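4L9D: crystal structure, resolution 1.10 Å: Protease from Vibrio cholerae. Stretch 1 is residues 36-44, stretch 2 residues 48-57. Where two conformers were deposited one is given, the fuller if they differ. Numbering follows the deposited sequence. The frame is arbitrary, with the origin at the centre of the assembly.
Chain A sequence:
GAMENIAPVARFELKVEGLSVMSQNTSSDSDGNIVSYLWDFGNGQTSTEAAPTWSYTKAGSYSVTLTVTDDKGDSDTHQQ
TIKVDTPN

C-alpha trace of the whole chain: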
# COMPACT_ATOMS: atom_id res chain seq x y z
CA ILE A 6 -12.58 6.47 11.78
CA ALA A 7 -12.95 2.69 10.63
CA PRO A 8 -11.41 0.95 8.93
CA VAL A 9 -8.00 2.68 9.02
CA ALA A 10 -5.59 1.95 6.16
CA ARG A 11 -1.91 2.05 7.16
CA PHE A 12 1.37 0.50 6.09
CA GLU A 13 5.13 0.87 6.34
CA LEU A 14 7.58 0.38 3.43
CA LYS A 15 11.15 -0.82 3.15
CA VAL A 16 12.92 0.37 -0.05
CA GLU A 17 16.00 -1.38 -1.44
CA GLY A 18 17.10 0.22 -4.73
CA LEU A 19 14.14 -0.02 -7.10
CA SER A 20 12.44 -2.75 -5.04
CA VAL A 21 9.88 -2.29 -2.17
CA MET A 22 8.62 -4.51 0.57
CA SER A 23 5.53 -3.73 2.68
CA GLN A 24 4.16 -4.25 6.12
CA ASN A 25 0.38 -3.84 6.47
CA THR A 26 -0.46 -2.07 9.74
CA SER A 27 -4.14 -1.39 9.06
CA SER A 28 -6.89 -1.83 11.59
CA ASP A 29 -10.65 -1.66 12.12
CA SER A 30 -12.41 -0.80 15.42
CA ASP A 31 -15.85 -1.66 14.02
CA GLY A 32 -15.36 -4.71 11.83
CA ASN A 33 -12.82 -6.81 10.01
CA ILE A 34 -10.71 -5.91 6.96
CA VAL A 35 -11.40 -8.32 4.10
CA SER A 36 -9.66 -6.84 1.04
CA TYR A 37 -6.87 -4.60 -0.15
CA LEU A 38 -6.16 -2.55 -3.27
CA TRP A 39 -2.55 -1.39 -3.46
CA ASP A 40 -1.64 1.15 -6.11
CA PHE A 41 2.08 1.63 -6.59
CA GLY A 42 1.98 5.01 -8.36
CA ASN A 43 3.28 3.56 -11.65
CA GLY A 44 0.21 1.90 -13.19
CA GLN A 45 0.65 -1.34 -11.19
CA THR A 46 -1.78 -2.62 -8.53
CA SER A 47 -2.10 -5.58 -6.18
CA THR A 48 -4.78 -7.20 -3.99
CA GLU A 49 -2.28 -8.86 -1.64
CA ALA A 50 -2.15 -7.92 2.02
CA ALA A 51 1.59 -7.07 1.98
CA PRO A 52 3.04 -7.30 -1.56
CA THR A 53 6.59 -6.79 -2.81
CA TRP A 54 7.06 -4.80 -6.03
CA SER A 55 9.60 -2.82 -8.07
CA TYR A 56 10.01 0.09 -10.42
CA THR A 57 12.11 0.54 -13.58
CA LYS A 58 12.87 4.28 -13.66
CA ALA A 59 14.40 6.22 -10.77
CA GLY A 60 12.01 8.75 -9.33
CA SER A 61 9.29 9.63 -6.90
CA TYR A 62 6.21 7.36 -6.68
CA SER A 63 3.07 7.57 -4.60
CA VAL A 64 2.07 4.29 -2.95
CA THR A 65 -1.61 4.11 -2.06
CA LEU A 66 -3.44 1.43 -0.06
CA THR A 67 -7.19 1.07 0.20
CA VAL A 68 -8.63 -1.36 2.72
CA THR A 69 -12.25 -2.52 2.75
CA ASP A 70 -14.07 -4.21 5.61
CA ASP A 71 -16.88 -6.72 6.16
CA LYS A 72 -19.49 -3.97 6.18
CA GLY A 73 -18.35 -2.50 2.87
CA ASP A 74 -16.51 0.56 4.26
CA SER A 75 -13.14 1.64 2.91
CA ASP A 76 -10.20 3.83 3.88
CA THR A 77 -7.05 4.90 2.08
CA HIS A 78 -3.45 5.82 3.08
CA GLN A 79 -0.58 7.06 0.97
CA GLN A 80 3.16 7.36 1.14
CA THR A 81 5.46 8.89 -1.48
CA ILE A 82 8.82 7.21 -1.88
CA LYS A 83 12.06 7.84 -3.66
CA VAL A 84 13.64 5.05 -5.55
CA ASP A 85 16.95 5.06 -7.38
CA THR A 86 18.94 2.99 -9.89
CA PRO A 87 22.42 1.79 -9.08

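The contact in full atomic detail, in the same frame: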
# COMPACT_ATOMS: atom_id res chain seq x y z
N SER A 36 -10.32 -7.00 2.33
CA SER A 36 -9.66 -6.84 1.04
C SER A 36 -8.81 -5.58 1.01
O SER A 36 -8.97 -4.66 1.84
CB SER A 36 -10.68 -6.78 -0.10
OG SER A 36 -11.42 -5.58 -0.04
N TYR A 37 -7.92 -5.59 0.05
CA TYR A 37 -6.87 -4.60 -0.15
C TYR A 37 -6.76 -4.27 -1.63
O TYR A 37 -6.78 -5.18 -2.48
CB TYR A 37 -5.52 -5.17 0.29
CG TYR A 37 -5.50 -5.71 1.68
CD1 TYR A 37 -5.45 -4.90 2.77
CD2 TYR A 37 -5.71 -7.08 1.93
CE1 TYR A 37 -5.52 -5.35 4.05
CE2 TYR A 37 -5.75 -7.58 3.20
CZ TYR A 37 -5.64 -6.70 4.27
OH TYR A 37 -5.71 -7.19 5.58
N LEU A 38 -6.57 -2.98 -1.93
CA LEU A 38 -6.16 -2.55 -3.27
C LEU A 38 -4.94 -1.66 -3.07
O LEU A 38 -5.06 -0.50 -2.60
CB LEU A 38 -7.28 -1.87 -4.05
CG LEU A 38 -7.09 -1.58 -5.52
CD1 LEU A 38 -6.17 -0.42 -5.78
CD2 LEU A 38 -6.71 -2.84 -6.32
N TRP A 39 -3.79 -2.16 -3.42
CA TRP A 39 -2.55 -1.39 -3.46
C TRP A 39 -2.38 -0.83 -4.85
O TRP A 39 -2.69 -1.48 -5.87
CB TRP A 39 -1.32 -2.33 -3.20
CG TRP A 39 -1.17 -2.82 -1.83
CD1 TRP A 39 -1.75 -3.95 -1.28
CD2 TRP A 39 -0.37 -2.23 -0.80
NE1 TRP A 39 -1.35 -4.10 0.02
CE2 TRP A 39 -0.49 -3.07 0.35
CE3 TRP A 39 0.44 -1.12 -0.72
CZ2 TRP A 39 0.24 -2.82 1.53
CZ3 TRP A 39 1.11 -0.86 0.45
CH2 TRP A 39 1.02 -1.70 1.56
N ASP A 40 -1.80 0.36 -4.88
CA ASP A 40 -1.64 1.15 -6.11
C ASP A 40 -0.26 1.77 -5.99
O ASP A 40 -0.01 2.62 -5.13
CB ASP A 40 -2.80 2.12 -6.14
CG ASP A 40 -2.71 3.29 -7.06
OD1 ASP A 40 -1.67 3.52 -7.72
OD2 ASP A 40 -3.74 4.05 -7.13
N PHE A 41 0.70 1.31 -6.81
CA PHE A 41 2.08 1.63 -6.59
C PHE A 41 2.55 2.94 -7.21
O PHE A 41 3.72 3.30 -7.14
CB PHE A 41 2.96 0.45 -7.05
CG PHE A 41 2.59 -0.89 -6.38
CD1 PHE A 41 2.32 -0.99 -5.05
CD2 PHE A 41 2.57 -2.03 -7.16
CE1 PHE A 41 2.03 -2.22 -4.48
CE2 PHE A 41 2.23 -3.27 -6.59
CZ PHE A 41 2.01 -3.34 -5.25
N GLY A 42 1.63 3.68 -7.83
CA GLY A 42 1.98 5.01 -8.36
C GLY A 42 2.70 4.94 -9.69
O GLY A 42 3.35 5.91 -10.08
N ASN A 43 2.58 3.82 -10.40
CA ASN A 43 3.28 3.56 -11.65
C ASN A 43 2.40 2.80 -12.66
O ASN A 43 2.96 2.31 -13.66
CB ASN A 43 4.56 2.77 -11.38
CG ASN A 43 4.27 1.38 -10.90
OD1 ASN A 43 3.16 1.10 -10.39
ND2 ASN A 43 5.24 0.48 -11.02
N GLY A 44 1.14 2.67 -12.36
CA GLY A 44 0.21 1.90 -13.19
C GLY A 44 -0.04 0.48 -12.71
O GLY A 44 -0.93 -0.21 -13.18
N THR A 48 -3.76 -6.90 -4.99
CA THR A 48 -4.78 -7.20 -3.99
C THR A 48 -4.18 -7.98 -2.81
O THR A 48 -4.95 -8.42 -1.95
CB THR A 48 -5.95 -7.96 -4.58
OG1 THR A 48 -5.54 -9.27 -4.97
CG2 THR A 48 -6.54 -7.26 -5.79
N GLU A 49 -2.89 -8.14 -2.76
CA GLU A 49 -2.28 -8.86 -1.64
C GLU A 49 -2.29 -8.00 -0.37
O GLU A 49 -2.27 -6.79 -0.43
CB GLU A 49 -0.84 -9.24 -2.00
CG GLU A 49 -0.75 -10.10 -3.26
CD GLU A 49 0.63 -10.50 -3.68
OE1 GLU A 49 1.56 -10.32 -2.88
OE2 GLU A 49 0.77 -10.99 -4.84
N ALA A 50 -2.21 -8.67 0.78
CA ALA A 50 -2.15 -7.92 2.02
C ALA A 50 -0.86 -7.10 2.13
O ALA A 50 -0.88 -5.95 2.56
CB ALA A 50 -2.28 -8.88 3.21
N ALA A 51 0.29 -7.72 1.79
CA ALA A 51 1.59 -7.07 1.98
C ALA A 51 2.52 -7.46 0.82
O ALA A 51 3.43 -8.29 0.98
CB ALA A 51 2.19 -7.41 3.34
N PRO A 52 2.27 -6.93 -0.37
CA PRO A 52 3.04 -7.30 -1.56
C PRO A 52 4.49 -6.76 -1.51
O PRO A 52 4.83 -5.84 -0.75
CB PRO A 52 2.23 -6.72 -2.70
CG PRO A 52 1.58 -5.50 -2.09
CD PRO A 52 1.28 -5.89 -0.67
N THR A 53 5.27 -7.29 -2.43
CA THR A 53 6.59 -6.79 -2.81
C THR A 53 6.50 -6.38 -4.31
O THR A 53 5.81 -7.05 -5.08
CB THR A 53 7.67 -7.88 -2.58
OG1 THR A 53 7.60 -8.35 -1.24
CG2 THR A 53 9.03 -7.28 -2.89
N TRP A 54 7.15 -5.30 -4.68
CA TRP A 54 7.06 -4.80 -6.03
C TRP A 54 8.34 -4.05 -6.38
O TRP A 54 9.22 -3.87 -5.55
CB TRP A 54 5.83 -3.89 -6.21
CG TRP A 54 5.85 -2.64 -5.43
CD1 TRP A 54 6.17 -1.37 -5.91
CD2 TRP A 54 5.38 -2.43 -4.08
NE1 TRP A 54 5.96 -0.44 -4.92
CE2 TRP A 54 5.43 -1.04 -3.82
CE3 TRP A 54 4.86 -3.29 -3.10
CZ2 TRP A 54 4.99 -0.51 -2.61
CZ3 TRP A 54 4.42 -2.75 -1.93
CH2 TRP A 54 4.46 -1.38 -1.70
N SER A 55 8.44 -3.60 -7.65
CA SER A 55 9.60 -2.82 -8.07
C SER A 55 9.22 -1.89 -9.19
O SER A 55 8.24 -2.06 -9.93
CB SER A 55 10.75 -3.73 -8.47
OG SER A 55 10.33 -4.57 -9.60
N TYR A 56 10.10 -0.90 -9.36
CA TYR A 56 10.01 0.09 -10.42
C TYR A 56 11.16 -0.12 -11.44
O TYR A 56 12.02 -0.99 -11.25
CB TYR A 56 10.10 1.51 -9.79
CG TYR A 56 9.02 1.76 -8.77
CD1 TYR A 56 7.77 2.20 -9.16
CD2 TYR A 56 9.25 1.56 -7.43
CE1 TYR A 56 6.77 2.38 -8.25
CE2 TYR A 56 8.22 1.73 -6.49
CZ TYR A 56 7.00 2.18 -6.90
OH TYR A 56 6.02 2.38 -5.96
N THR A 57 11.10 0.58 -12.55
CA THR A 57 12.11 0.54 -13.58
C THR A 57 12.95 1.83 -13.61
O THR A 57 14.16 1.83 -13.71
CB THR A 57 11.45 0.19 -14.92
OG1 THR A 57 10.94 -1.13 -14.85
CG2 THR A 57 12.42 0.26 -16.07
O HOH W 1 -7.60 -8.26 -1.16

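Two segments of a small β-rich domain can pack closely without sharing a ladder of backbone hydrogen bonds, provided that aromatic side chains fill the space between them. Residues 36-44 and 48-57 of this Vibrio cholerae protease illustrate the principle. The backbones come nearest at Leu38 and Thr48, with CA atoms 4.9 Å apart, and then diverge: Phe41 CA and Trp54 CA lie 8.2 Å apart. Where the chains are close, the main-chain contact is a CA-H...O approach, Thr48 CA to Tyr37 O at 3.2 Å. Water 1 adds a bridge, accepting from Tyr37 N at 2.9 Å and donating to Thr48 O at 2.8 Å, so that an amide and a carbonyl not paired directly are linked through solvent.

Where the chains separate, rings occupy the gap. Tyr37, Trp39 and Phe41, alternate residues along the first stretch, all direct their CA-to-CB bonds toward the second. Phe41 and Trp54 form a face-to-face stack: the Phe41 ring and the five-membered ring of Trp54 have centroids 3.6 Å apart and planes only 10° from parallel, and Phe41 CE1 comes within 3.3 Å of Trp54 CE3. Each residue also sets its own CB over the other's ring, so the stack continues into the aliphatic part of both side chains. The six-membered rings of Trp39 and Trp54 meet obliquely, their planes at 51°, with Trp39 CZ3 4.0 Å from Trp54 CH2.

Aliphatic groups cover other ring faces. Pro52 CD sits 3.5 Å from the centroid of the five-membered ring of Trp39, a CH-π contact favoured by the slightly polarised C-H bonds beside the proline nitrogen. The same proline reaches the edge of Phe41, with CG 3.9 Å from Phe41 CZ, and thus touches two aromatic residues. Ala50 repeats the motif on Tyr37, its CA 4.0 Å from the ring centroid.

Buried polar groups at the margins of these rings still need partners. The indole of Trp39 donates from NE1 to Ala50 O at 3.2 Å, its edge meeting the backbone while a face meets Pro52. Tyr56 extends its side chain across the gap, and its OH donates to Phe41 O at 2.7 Å, a short bond to a carbonyl just beyond the end of the strand. That hydroxyl also accepts from Trp54 NE1 at 3.0 Å. The resulting relay, indole to hydroxyl to carbonyl, ties the tryptophan that stacks on Phe41 to the backbone of Phe41 itself, so stacking and hydrogen bonding converge on one residue.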